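Local coordinates for CRISPR-associated protein, Cse1 family (Acidimicrobium ferrooxidans, PDB 4H3T) that probably helps recognise target DNA as the large Cse1 subunit of a type I-E CRISPR Cascade complex, at residues R58-L63 and E212-N217; R66-P71 and G78-A83; D103-E108 and I265-E270; E270-G273 and V278-V281. The protein carries 1 engineered substitution. All blocks are in the same frame, centred on the assembly; numbering follows the deposited sequence. Where two conformers were deposited one is given.

Contact 1: R58-L63 and E212-N217; sequences RLVLAL and ETLLLN
Leu61 and Leu214 bring helices 52-68 and 210-217 together: the two short helical axes pass 10.4 Å apart at a crossing angle of -74°, and the CA atoms of this pair lie 6.6 Å from each other. Leu214 supplies the central side chain, reaching both Val60 and Leu61 mainly through CD2. This methyl sits 3.7 Å from Val60 CG1, the two side chains crossing at about a right angle, and 3.8 Å from Leu61 CD2. Leu61 has CG beside its backbone N and anti to the carbonyl carbon (chi1 -74°), and its fork reaches over to the second helix. Both of its methyls rest against Asn217 CB, CD2 at 3.6 Å and CD1 at 3.7 Å, and CD2 also lies against the carbonyl oxygen of Leu214. Asn217 thus offers carbon to the leucine while its amide is engaged along its own helix: ND2 donates to Thr213 O at 2.8 Å in an almost straight bond (172°), with that oxygen in the amide plane. ND2 also bonds Pro205 O, and OD1 pairs with His300 NE2; the other ring nitrogen of His300 meets Arg58 NH1, itself salt-bridged to Asp298. Between the two segments the contact is therefore van der Waals packing in the protein interior, while the buried Asn217 amide has both ends satisfied, which should fix its rotation.

Contact 2: R66-P71 and G78-A83; sequences RILRGP and GRLWEA
The pyrrolidine ring of Pro71 is the one ring that touches across this contact, and it does so through a corner, CB lying 4.2 Å from Leu80 CD1; Glu76 and Trp77 of helix 74-82 also pack on this proline. The indole of Trp81 takes no part, being turned instead against Trp77 with the two planes about 15° apart. The rest is a meeting of branched ends. Leu68 and Leu80 cross obliquely, their methyls matched in pairs: CD1 of Leu68 is 4.1 Å from CD1 of Leu80, and the two CD2 atoms are likewise 4.1 Å apart. Both leucines turn CG away from their own carbonyl carbon (chi1 -60° in Leu68), and the two forks meet. After Leu68 the chain leaves the helix through Arg69, with positive phi, and Gly70, whose backbone angles would jam a CB against the preceding carbonyl oxygen; the peptide before Pro71 is cis, and the proline then meets Leu80. This is apolar packing between the end of helix 52-68, the loop after it, and the next helix, 74-82: Leu80 also reaches Leu215 of helix 210-217, Leu68 leans on Phe86, and the adjoining Ile67 packs on helix 88-98.

Contact 3: D103-E108 and I265-E270; sequences DLFSKE and IRLFPE
Phe105, in a type I beta turn from Asp103 to Ser106, packs with Leu104 against Leu267 and Pro269 on the first strand of the beta hairpin 263-289. The tight part is the Phe105 ring on Pro269. Proline CB makes a CH-pi contact 3.8 Å from the ring centroid and 20° off the normal, while its CG lies 3.5 Å from Phe105 CD1; the two side chains slide past each other in opposite directions. Leu104 CB backs the opposite face, over its centre, so the ring is sandwiched between proline and leucine. Leu267 CD1 comes at the ring obliquely, 4.3 Å from CE1, and fits more closely on Leu104, whose CG it meets at 3.8 Å with the side chains at about a right angle. Leu104 has CG opposite its backbone N (chi1 -160°), which sets its fork against Leu267. Were Phe105 replaced by an alanine, Pro269 would probably lose its aromatic partner and a gap would open beside Leu267. Ile276, Val278 and Pro157 also touch the Phe105 side chain, and Ala160 of helix 157-170 touches Leu267. The other side is looser: the turn runs on to exposed Lys107, which is poorly ordered, and exposed Glu108, neither touching the strand segment. Asp103 forms an Asx turn: the backbone N of Phe105 donates to its OD1 at 3.1 Å, from above the carboxylate, 61° out of its plane.

Contact 4: E270-G273 and V278-V281; sequences ERRG and VPRV
Pro279 lies against the paired side chains of Glu270 and Arg272 near the end of an antiparallel beta hairpin, where the CA atoms of Glu270 and Val278 are 6.1 Å apart. Glu270 crosses the proline at about a right angle, its OE1 3.7 Å from Pro279 CG and its CB 4.2 Å from Pro279 CD. Arg272 slides past the ring in the opposite direction; its NH2 approaches Pro279 CB to 3.6 Å, the guanidinium standing obliquely to it. Glu270 and Arg272, two residues apart, project from the same side of the strand, and their torsions close the pair: Glu270 has CG opposite its backbone N (chi1 176°) and an extended chain beyond, while Arg272, extended from CG to NE, brings its guanidinium alongside the carboxylate. The grip is side-on and double, but both nitrogens take one oxygen. NE donates to Glu270 OE1 at 3.1 Å in a salt bridge, from above the carboxylate at 71° out of its plane, and NH2 donates to the same OE1 at 3.2 Å from the syn side, 29° out of plane. Both arrive from the same face of the carboxylate, and OE1 lies close to the guanidinium plane. A crystal neighbour touches Arg272, so packing may influence its pose. A glutamine at Glu270 would probably weaken this grip, leaving Arg272 without its charged mate and freer to turn from the proline. Ring carbons of Pro279 lie in van der Waals contact with Glu270 OE1 and Arg272 NH2, while the side-chain salt bridge stays within one strand.

The four contacts form two clusters. Contacts 1 and 2 share helix 52-68, have centres 11 Å apart, and touch where Leu215 packs on Leu80 and Trp81; contact 2 is nested within the chain loop that contact 1 closes. Contacts 3 and 4 share Glu270 and strand 263-272, with centres 10 Å apart, and are joined by the pairing of that strand with 275-289 in the mixed sheet. Between the clusters nothing touches: contacts 1 and 3 are about 10 Å apart at their nearest atoms, and contacts 2 and 4 about 24 Å. One pair thus lies in a group of helices and the other at a beta hairpin, linked by the crossing of contacts 1 and 3 along the chain.

Contact 1: R58-L63 and E212-N217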
loop_
_atom_site.group_PDB
_atom_site.type_symbol
_atom_site.label_atom_id
_atom_site.label_comp_id
_atom_site.label_asym_id
_atom_site.label_seq_id
_atom_site.Cartn_x
_atom_site.Cartn_y
_atom_site.Cartn_z
ATOM N N ARG A 58 -7.113 7.837 -3.744
ATOM C CA ARG A 58 -6.913 9.148 -3.133
ATOM C C ARG A 58 -7.431 10.279 -4.001
ATOM O O ARG A 58 -8.038 11.192 -3.483
ATOM C CB ARG A 58 -5.468 9.356 -2.746
ATOM C CG ARG A 58 -5.143 8.469 -1.579
ATOM C CD ARG A 58 -3.712 8.240 -1.340
ATOM N NE ARG A 58 -2.969 9.431 -0.939
ATOM C CZ ARG A 58 -2.543 9.728 0.279
ATOM N NH1 ARG A 58 -2.940 9.012 1.326
ATOM N NH2 ARG A 58 -1.748 10.770 0.471
ATOM N N LEU A 59 -7.311 10.175 -5.312
ATOM C CA LEU A 59 -7.896 11.181 -6.204
ATOM C C LEU A 59 -9.406 11.262 -6.020
ATOM O O LEU A 59 -10.011 12.339 -5.955
ATOM C CB LEU A 59 -7.582 10.825 -7.676
ATOM C CG LEU A 59 -8.413 11.624 -8.746
ATOM C CD1 LEU A 59 -7.984 13.008 -8.729
ATOM C CD2 LEU A 59 -8.157 11.081 -10.167
ATOM N N VAL A 60 -10.034 10.105 -6.047
ATOM C CA VAL A 60 -11.486 9.979 -5.914
ATOM C C VAL A 60 -11.951 10.427 -4.503
ATOM O O VAL A 60 -12.983 11.097 -4.396
ATOM C CB VAL A 60 -12.004 8.559 -6.309
ATOM C CG1 VAL A 60 -13.486 8.405 -6.046
ATOM C CG2 VAL A 60 -11.769 8.346 -7.798
ATOM N N LEU A 61 -11.181 10.198 -3.479
ATOM C CA LEU A 61 -11.551 10.687 -2.126
ATOM C C LEU A 61 -11.483 12.219 -2.032
ATOM O O LEU A 61 -12.321 12.819 -1.400
ATOM C CB LEU A 61 -10.616 10.091 -1.097
ATOM C CG LEU A 61 -10.835 8.602 -0.760
ATOM C CD1 LEU A 61 -9.619 8.041 0.023
ATOM C CD2 LEU A 61 -12.152 8.384 0.004
ATOM N N ALA A 62 -10.445 12.857 -2.634
ATOM C CA ALA A 62 -10.382 14.310 -2.651
ATOM C C ALA A 62 -11.624 14.862 -3.331
ATOM O O ALA A 62 -12.188 15.870 -2.894
ATOM C CB ALA A 62 -9.133 14.773 -3.377
ATOM N N LEU A 63 -12.028 14.230 -4.431
ATOM C CA LEU A 63 -13.245 14.658 -5.173
ATOM C C LEU A 63 -14.520 14.462 -4.301
ATOM O O LEU A 63 -15.377 15.350 -4.255
ATOM C CB LEU A 63 -13.254 13.748 -6.373
ATOM C CG LEU A 63 -13.886 14.055 -7.698
ATOM C CD1 LEU A 63 -14.140 15.590 -7.957
ATOM C CD2 LEU A 63 -12.995 13.435 -8.759
ATOM N N GLU A 212 -19.040 1.951 -0.127
ATOM C CA GLU A 212 -18.595 1.600 1.237
ATOM C C GLU A 212 -17.139 1.932 1.454
ATOM O O GLU A 212 -16.792 2.514 2.464
ATOM C CB GLU A 212 -18.745 0.113 1.534
ATOM C CG GLU A 212 -20.142 -0.403 1.679
ATOM C CD GLU A 212 -20.166 -1.842 2.170
ATOM O OE1 GLU A 212 -19.093 -2.392 2.531
ATOM O OE2 GLU A 212 -21.273 -2.423 2.175
ATOM N N THR A 213 -16.271 1.548 0.501
ATOM C CA THR A 213 -14.836 1.861 0.541
ATOM C C THR A 213 -14.600 3.349 0.657
ATOM O O THR A 213 -13.784 3.785 1.455
ATOM C CB THR A 213 -14.147 1.329 -0.728
ATOM O OG1 THR A 213 -14.288 -0.090 -0.725
ATOM C CG2 THR A 213 -12.682 1.753 -0.855
ATOM N N LEU A 214 -15.296 4.131 -0.148
ATOM C CA LEU A 214 -15.131 5.581 -0.080
ATOM C C LEU A 214 -15.564 6.123 1.283
ATOM O O LEU A 214 -14.793 6.844 1.901
ATOM C CB LEU A 214 -15.907 6.265 -1.177
ATOM C CG LEU A 214 -15.383 6.036 -2.605
ATOM C CD1 LEU A 214 -16.369 6.682 -3.603
ATOM C CD2 LEU A 214 -13.952 6.568 -2.815
ATOM N N LEU A 215 -16.662 5.658 1.806
ATOM C CA LEU A 215 -17.120 6.094 3.138
ATOM C C LEU A 215 -16.210 5.616 4.289
ATOM O O LEU A 215 -15.981 6.402 5.223
ATOM C CB LEU A 215 -18.548 5.668 3.371
ATOM C CG LEU A 215 -19.587 6.373 2.422
ATOM C CD1 LEU A 215 -20.961 5.888 2.698
ATOM C CD2 LEU A 215 -19.575 7.883 2.585
ATOM N N LEU A 216 -15.660 4.400 4.230
ATOM C CA LEU A 216 -14.685 3.916 5.242
ATOM C C LEU A 216 -13.452 4.794 5.274
ATOM O O LEU A 216 -12.786 4.833 6.311
ATOM C CB LEU A 216 -14.272 2.459 4.957
ATOM C CG LEU A 216 -15.459 1.469 5.145
ATOM C CD1 LEU A 216 -15.152 0.082 4.536
ATOM C CD2 LEU A 216 -15.800 1.315 6.609
ATOM N N ASN A 217 -13.108 5.455 4.131
ATOM C CA ASN A 217 -11.923 6.302 4.007
ATOM C C ASN A 217 -12.206 7.796 4.191
ATOM O O ASN A 217 -11.236 8.583 4.301
ATOM C CB ASN A 217 -11.246 6.073 2.649
ATOM C CG ASN A 217 -10.466 4.819 2.611
ATOM O OD1 ASN A 217 -9.343 4.826 3.037
ATOM N ND2 ASN A 217 -11.061 3.708 2.199
#

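Contact 2: R66-P71 and G78-A83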
loop_
_atom_site.group_PDB
_atom_site.type_symbol
_atom_site.label_atom_id
_atom_site.label_comp_id
_atom_site.label_asym_id
_atom_site.label_seq_id
_atom_site.Cartn_x
_atom_site.Cartn_y
_atom_site.Cartn_z
ATOM N N ARG A 66 -15.069 17.239 -1.745
ATOM C CA ARG A 66 -15.511 18.473 -2.418
ATOM C C ARG A 66 -16.935 18.344 -2.906
ATOM O O ARG A 66 -17.693 19.331 -2.801
ATOM C CB ARG A 66 -14.577 18.865 -3.583
ATOM C CG ARG A 66 -13.114 19.164 -3.203
ATOM C CD ARG A 66 -13.039 20.283 -2.161
ATOM N NE ARG A 66 -13.471 21.551 -2.748
ATOM C CZ ARG A 66 -13.825 22.643 -2.074
ATOM N NH1 ARG A 66 -13.877 22.631 -0.742
ATOM N NH2 ARG A 66 -14.123 23.756 -2.722
ATOM N N ILE A 67 -17.316 17.176 -3.471
ATOM C CA ILE A 67 -18.707 17.008 -3.939
ATOM C C ILE A 67 -19.648 17.011 -2.726
ATOM O O ILE A 67 -20.701 17.614 -2.767
ATOM C CB ILE A 67 -18.873 15.699 -4.761
ATOM C CG1 ILE A 67 -18.210 15.795 -6.148
ATOM C CG2 ILE A 67 -20.347 15.336 -4.899
ATOM C CD1 ILE A 67 -17.916 14.434 -6.801
ATOM N N LEU A 68 -19.313 16.254 -1.680
ATOM C CA LEU A 68 -20.207 16.140 -0.531
ATOM C C LEU A 68 -20.109 17.347 0.431
ATOM O O LEU A 68 -20.941 17.471 1.349
ATOM C CB LEU A 68 -19.833 14.824 0.201
ATOM C CG LEU A 68 -19.994 13.541 -0.672
ATOM C CD1 LEU A 68 -19.406 12.331 0.042
ATOM C CD2 LEU A 68 -21.438 13.248 -1.007
ATOM N N ARG A 69 -19.068 18.209 0.282
ATOM C CA ARG A 69 -18.830 19.350 1.170
ATOM C C ARG A 69 -18.787 18.800 2.583
ATOM O O ARG A 69 -19.307 19.355 3.511
ATOM C CB ARG A 69 -19.897 20.442 0.972
ATOM C CG ARG A 69 -19.852 20.909 -0.485
ATOM C CD ARG A 69 -20.693 22.124 -0.816
ATOM N NE ARG A 69 -20.356 23.284 0.017
ATOM C CZ ARG A 69 -19.282 24.071 -0.119
ATOM N NH1 ARG A 69 -19.099 25.100 0.705
ATOM N NH2 ARG A 69 -18.374 23.823 -1.067
ATOM N N GLY A 70 -18.067 17.726 2.739
ATOM C CA GLY A 70 -18.017 17.044 4.012
ATOM C C GLY A 70 -17.631 15.612 3.748
ATOM O O GLY A 70 -17.128 15.313 2.669
ATOM N N PRO A 71 -17.757 14.725 4.748
ATOM C CA PRO A 71 -18.450 14.926 6.051
ATOM C C PRO A 71 -17.621 15.715 7.063
ATOM O O PRO A 71 -16.436 15.468 7.266
ATOM C CB PRO A 71 -18.693 13.491 6.519
ATOM C CG PRO A 71 -17.539 12.705 5.939
ATOM C CD PRO A 71 -17.371 13.309 4.556
ATOM N N GLY A 78 -22.717 9.492 9.255
ATOM C CA GLY A 78 -23.849 8.627 9.557
ATOM C C GLY A 78 -24.976 8.740 8.538
ATOM O O GLY A 78 -25.468 7.722 8.058
ATOM N N ARG A 79 -25.349 9.955 8.135
ATOM C CA ARG A 79 -26.407 10.095 7.115
ATOM C C ARG A 79 -25.927 9.584 5.741
ATOM O O ARG A 79 -26.716 9.056 4.973
ATOM C CB ARG A 79 -26.919 11.553 6.997
ATOM C CG ARG A 79 -27.773 12.011 8.208
ATOM C CD ARG A 79 -28.380 13.401 7.957
ATOM N NE ARG A 79 -27.399 14.460 8.212
ATOM C CZ ARG A 79 -27.106 14.967 9.411
ATOM N NH1 ARG A 79 -27.735 14.537 10.500
ATOM N NH2 ARG A 79 -26.182 15.910 9.528
ATOM N N LEU A 80 -24.647 9.701 5.429
ATOM C CA LEU A 80 -24.128 9.145 4.170
ATOM C C LEU A 80 -24.127 7.607 4.210
ATOM O O LEU A 80 -24.579 6.967 3.255
ATOM C CB LEU A 80 -22.712 9.656 3.911
ATOM C CG LEU A 80 -22.631 11.128 3.613
ATOM C CD1 LEU A 80 -21.206 11.617 3.661
ATOM C CD2 LEU A 80 -23.160 11.443 2.225
ATOM N N TRP A 81 -23.657 7.021 5.327
ATOM C CA TRP A 81 -23.599 5.575 5.489
ATOM C C TRP A 81 -25.004 4.963 5.390
ATOM O O TRP A 81 -25.156 3.960 4.719
ATOM C CB TRP A 81 -22.942 5.209 6.820
ATOM C CG TRP A 81 -22.725 3.739 6.977
ATOM C CD1 TRP A 81 -23.531 2.860 7.644
ATOM C CD2 TRP A 81 -21.713 2.946 6.329
ATOM N NE1 TRP A 81 -23.034 1.581 7.523
ATOM C CE2 TRP A 81 -21.941 1.601 6.691
ATOM C CE3 TRP A 81 -20.615 3.245 5.504
ATOM C CZ2 TRP A 81 -21.113 0.561 6.254
ATOM C CZ3 TRP A 81 -19.777 2.215 5.103
ATOM C CH2 TRP A 81 -20.036 0.893 5.475
ATOM N N GLU A 82 -26.020 5.592 6.020
ATOM C CA GLU A 82 -27.407 5.093 6.039
ATOM C C GLU A 82 -28.112 5.269 4.672
ATOM O O GLU A 82 -29.093 4.573 4.413
ATOM C CB GLU A 82 -28.219 5.803 7.152
ATOM C CG GLU A 82 -27.734 5.532 8.576
ATOM C CD GLU A 82 -28.107 6.558 9.645
ATOM O OE1 GLU A 82 -28.938 7.456 9.365
ATOM O OE2 GLU A 82 -27.536 6.481 10.760
ATOM N N ALA A 83 -27.652 6.198 3.815
ATOM C CA ALA A 83 -28.227 6.377 2.472
ATOM C C ALA A 83 -27.697 5.263 1.572
ATOM O O ALA A 83 -26.706 4.638 1.945
ATOM C CB ALA A 83 -27.867 7.756 1.909
#

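Contact 3: D103-E108 and I265-E270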
loop_
_atom_site.group_PDB
_atom_site.type_symbol
_atom_site.label_atom_id
_atom_site.label_comp_id
_atom_site.label_asym_id
_atom_site.label_seq_id
_atom_site.Cartn_x
_atom_site.Cartn_y
_atom_site.Cartn_z
ATOM N N ASP A 103 -10.228 18.568 -18.358
ATOM C CA ASP A 103 -9.872 18.219 -19.739
ATOM C C ASP A 103 -8.358 17.888 -19.765
ATOM O O ASP A 103 -7.484 18.732 -19.521
ATOM C CB ASP A 103 -10.320 19.337 -20.721
ATOM C CG ASP A 103 -10.014 19.125 -22.219
ATOM O OD1 ASP A 103 -9.580 18.014 -22.600
ATOM O OD2 ASP A 103 -10.172 20.078 -22.988
ATOM N N LEU A 104 -8.054 16.632 -20.116
ATOM C CA LEU A 104 -6.675 16.170 -20.235
ATOM C C LEU A 104 -5.858 16.952 -21.293
ATOM O O LEU A 104 -4.643 17.055 -21.162
ATOM C CB LEU A 104 -6.673 14.671 -20.621
ATOM C CG LEU A 104 -5.392 13.890 -20.349
ATOM C CD1 LEU A 104 -5.110 13.777 -18.859
ATOM C CD2 LEU A 104 -5.468 12.503 -20.993
ATOM N N PHE A 105 -6.514 17.456 -22.349
ATOM C CA PHE A 105 -5.842 18.181 -23.422
ATOM C C PHE A 105 -6.276 19.637 -23.522
ATOM O O PHE A 105 -6.104 20.240 -24.571
ATOM C CB PHE A 105 -6.049 17.454 -24.760
ATOM C CG PHE A 105 -5.730 15.972 -24.698
ATOM C CD1 PHE A 105 -4.533 15.521 -24.156
ATOM C CD2 PHE A 105 -6.644 15.033 -25.150
ATOM C CE1 PHE A 105 -4.228 14.151 -24.127
ATOM C CE2 PHE A 105 -6.316 13.676 -25.191
ATOM C CZ PHE A 105 -5.119 13.239 -24.666
ATOM N N SER A 106 -6.732 20.245 -22.413
ATOM C CA SER A 106 -7.071 21.670 -22.412
ATOM C C SER A 106 -5.822 22.473 -22.785
ATOM O O SER A 106 -4.729 22.132 -22.342
ATOM C CB SER A 106 -7.577 22.118 -21.044
ATOM O OG SER A 106 -7.647 23.535 -20.965
ATOM N N LYS A 107 -5.968 23.491 -23.607
ATOM C CA LYS A 107 -4.803 24.319 -23.968
ATOM C C LYS A 107 -4.412 25.280 -22.819
ATOM O O LYS A 107 -3.273 25.680 -22.732
ATOM C CB LYS A 107 -5.060 25.086 -25.287
ATOM C CG LYS A 107 -4.705 24.219 -26.525
ATOM C CD LYS A 107 -4.452 25.010 -27.806
ATOM C CE LYS A 107 -5.690 25.308 -28.617
ATOM N NZ LYS A 107 -5.351 26.082 -29.845
ATOM N N GLU A 108 -5.306 25.577 -21.901
ATOM C CA GLU A 108 -5.003 26.471 -20.798
ATOM C C GLU A 108 -4.894 25.738 -19.463
ATOM O O GLU A 108 -4.028 26.091 -18.672
ATOM C CB GLU A 108 -6.101 27.561 -20.751
ATOM C CG GLU A 108 -5.964 28.517 -19.586
ATOM C CD GLU A 108 -6.898 29.720 -19.587
ATOM O OE1 GLU A 108 -7.957 29.668 -20.253
ATOM O OE2 GLU A 108 -6.605 30.677 -18.835
ATOM N N ILE A 265 4.381 17.901 -15.444
ATOM C CA ILE A 265 4.211 17.005 -16.590
ATOM C C ILE A 265 3.410 17.660 -17.687
ATOM O O ILE A 265 2.465 18.388 -17.432
ATOM C CB ILE A 265 3.527 15.682 -16.118
ATOM C CG1 ILE A 265 4.350 14.988 -14.972
ATOM C CG2 ILE A 265 3.296 14.743 -17.287
ATOM C CD1 ILE A 265 3.738 13.727 -14.434
ATOM N N ARG A 266 3.757 17.336 -18.907
ATOM C CA ARG A 266 2.990 17.758 -20.068
ATOM C C ARG A 266 2.888 16.600 -21.024
ATOM O O ARG A 266 3.940 16.017 -21.399
ATOM C CB ARG A 266 3.638 18.977 -20.756
ATOM C CG ARG A 266 2.884 19.439 -22.006
ATOM C CD ARG A 266 3.468 20.734 -22.515
ATOM N NE ARG A 266 2.816 21.124 -23.759
ATOM C CZ ARG A 266 3.203 22.122 -24.545
ATOM N NH1 ARG A 266 4.287 22.827 -24.252
ATOM N NH2 ARG A 266 2.524 22.399 -25.658
ATOM N N LEU A 267 1.633 16.244 -21.398
ATOM C CA LEU A 267 1.359 15.212 -22.437
ATOM C C LEU A 267 1.340 15.910 -23.784
ATOM O O LEU A 267 0.907 17.053 -23.865
ATOM C CB LEU A 267 0.016 14.520 -22.234
ATOM C CG LEU A 267 -0.243 13.873 -20.894
ATOM C CD1 LEU A 267 -1.681 13.358 -20.805
ATOM C CD2 LEU A 267 0.719 12.743 -20.578
ATOM N N PHE A 268 1.841 15.282 -24.819
ATOM C CA PHE A 268 1.804 15.858 -26.179
ATOM C C PHE A 268 0.866 14.992 -27.041
ATOM O O PHE A 268 1.340 14.061 -27.665
ATOM C CB PHE A 268 3.195 15.900 -26.769
ATOM C CG PHE A 268 4.083 16.886 -26.041
ATOM C CD1 PHE A 268 4.081 18.245 -26.388
ATOM C CD2 PHE A 268 4.852 16.484 -24.955
ATOM C CE1 PHE A 268 4.948 19.147 -25.757
ATOM C CE2 PHE A 268 5.669 17.396 -24.280
ATOM C CZ PHE A 268 5.683 18.733 -24.661
ATOM N N PRO A 269 -0.446 15.256 -27.053
ATOM C CA PRO A 269 -1.356 14.386 -27.842
ATOM C C PRO A 269 -1.227 14.619 -29.364
ATOM O O PRO A 269 -0.796 15.675 -29.799
ATOM C CB PRO A 269 -2.745 14.800 -27.356
ATOM C CG PRO A 269 -2.570 16.301 -27.009
ATOM C CD PRO A 269 -1.202 16.302 -26.324
ATOM N N GLU A 270 -1.611 13.616 -30.147
ATOM C CA GLU A 270 -1.578 13.685 -31.608
ATOM C C GLU A 270 -2.771 12.988 -32.152
ATOM O O GLU A 270 -3.142 11.909 -31.650
ATOM C CB GLU A 270 -0.288 13.060 -32.157
ATOM C CG GLU A 270 -0.177 12.981 -33.662
ATOM C CD GLU A 270 0.960 12.150 -34.234
ATOM O OE1 GLU A 270 1.579 11.396 -33.460
ATOM O OE2 GLU A 270 1.207 12.222 -35.461
#

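Contact 4: E270-G273 and V278-V281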
loop_
_atom_site.group_PDB
_atom_site.type_symbol
_atom_site.label_atom_id
_atom_site.label_comp_id
_atom_site.label_asym_id
_atom_site.label_seq_id
_atom_site.Cartn_x
_atom_site.Cartn_y
_atom_site.Cartn_z
ATOM N N GLU A 270 -1.611 13.616 -30.147
ATOM C CA GLU A 270 -1.578 13.685 -31.608
ATOM C C GLU A 270 -2.771 12.988 -32.152
ATOM O O GLU A 270 -3.142 11.909 -31.650
ATOM C CB GLU A 270 -0.288 13.060 -32.157
ATOM C CG GLU A 270 -0.177 12.981 -33.662
ATOM C CD GLU A 270 0.960 12.150 -34.234
ATOM O OE1 GLU A 270 1.579 11.396 -33.460
ATOM O OE2 GLU A 270 1.207 12.222 -35.461
ATOM N N ARG A 271 -3.336 13.555 -33.229
ATOM C CA ARG A 271 -4.468 12.980 -33.926
ATOM C C ARG A 271 -3.916 12.003 -34.966
ATOM O O ARG A 271 -3.044 12.380 -35.760
ATOM C CB ARG A 271 -5.318 14.076 -34.599
ATOM C CG ARG A 271 -6.774 13.664 -34.841
ATOM C CD ARG A 271 -7.766 14.527 -34.052
ATOM N NE ARG A 271 -8.841 13.754 -33.433
ATOM C CZ ARG A 271 -9.881 14.284 -32.804
ATOM N NH1 ARG A 271 -10.807 13.501 -32.268
ATOM N NH2 ARG A 271 -9.991 15.604 -32.678
ATOM N N ARG A 272 -4.376 10.745 -34.937
ATOM C CA ARG A 272 -3.949 9.747 -35.938
ATOM C C ARG A 272 -5.255 9.200 -36.538
ATOM O O ARG A 272 -5.923 8.365 -35.902
ATOM C CB ARG A 272 -3.095 8.665 -35.263
ATOM C CG ARG A 272 -1.778 9.169 -34.805
ATOM C CD ARG A 272 -0.939 8.037 -34.285
ATOM N NE ARG A 272 0.357 8.528 -33.846
ATOM C CZ ARG A 272 1.328 7.790 -33.316
ATOM N NH1 ARG A 272 1.155 6.505 -33.119
ATOM N NH2 ARG A 272 2.466 8.347 -32.951
ATOM N N GLY A 273 -5.647 9.754 -37.684
ATOM C CA GLY A 273 -6.937 9.446 -38.295
ATOM C C GLY A 273 -7.998 9.985 -37.332
ATOM O O GLY A 273 -7.898 11.123 -36.920
ATOM N N VAL A 278 -1.393 9.575 -27.325
ATOM C CA VAL A 278 -0.327 10.329 -26.650
ATOM C C VAL A 278 1.010 9.632 -26.923
ATOM O O VAL A 278 1.334 8.724 -26.216
ATOM C CB VAL A 278 -0.575 10.490 -25.120
ATOM C CG1 VAL A 278 0.496 11.361 -24.482
ATOM C CG2 VAL A 278 -1.962 11.054 -24.818
ATOM N N PRO A 279 1.795 10.074 -27.901
ATOM C CA PRO A 279 3.090 9.401 -28.178
ATOM C C PRO A 279 4.278 9.972 -27.372
ATOM O O PRO A 279 5.338 9.351 -27.310
ATOM C CB PRO A 279 3.295 9.656 -29.666
ATOM C CG PRO A 279 2.580 10.879 -29.943
ATOM C CD PRO A 279 1.454 11.034 -28.965
ATOM N N ARG A 280 4.163 11.204 -26.838
ATOM C CA ARG A 280 5.278 11.862 -26.175
ATOM C C ARG A 280 4.828 12.548 -24.888
ATOM O O ARG A 280 3.661 12.934 -24.761
ATOM C CB ARG A 280 5.931 12.902 -27.125
ATOM C CG ARG A 280 6.576 12.328 -28.400
ATOM C CD ARG A 280 7.191 13.465 -29.262
ATOM N NE ARG A 280 6.196 14.524 -29.534
ATOM C CZ ARG A 280 6.367 15.848 -29.439
ATOM N NH1 ARG A 280 7.556 16.355 -29.133
ATOM N NH2 ARG A 280 5.351 16.677 -29.678
ATOM N N VAL A 281 5.799 12.771 -23.972
ATOM C CA VAL A 281 5.553 13.360 -22.661
ATOM C C VAL A 281 6.840 14.077 -22.172
ATOM O O VAL A 281 7.955 13.675 -22.532
ATOM C CB VAL A 281 5.074 12.291 -21.616
ATOM C CG1 VAL A 281 6.184 11.286 -21.291
ATOM C CG2 VAL A 281 4.596 12.966 -20.338
#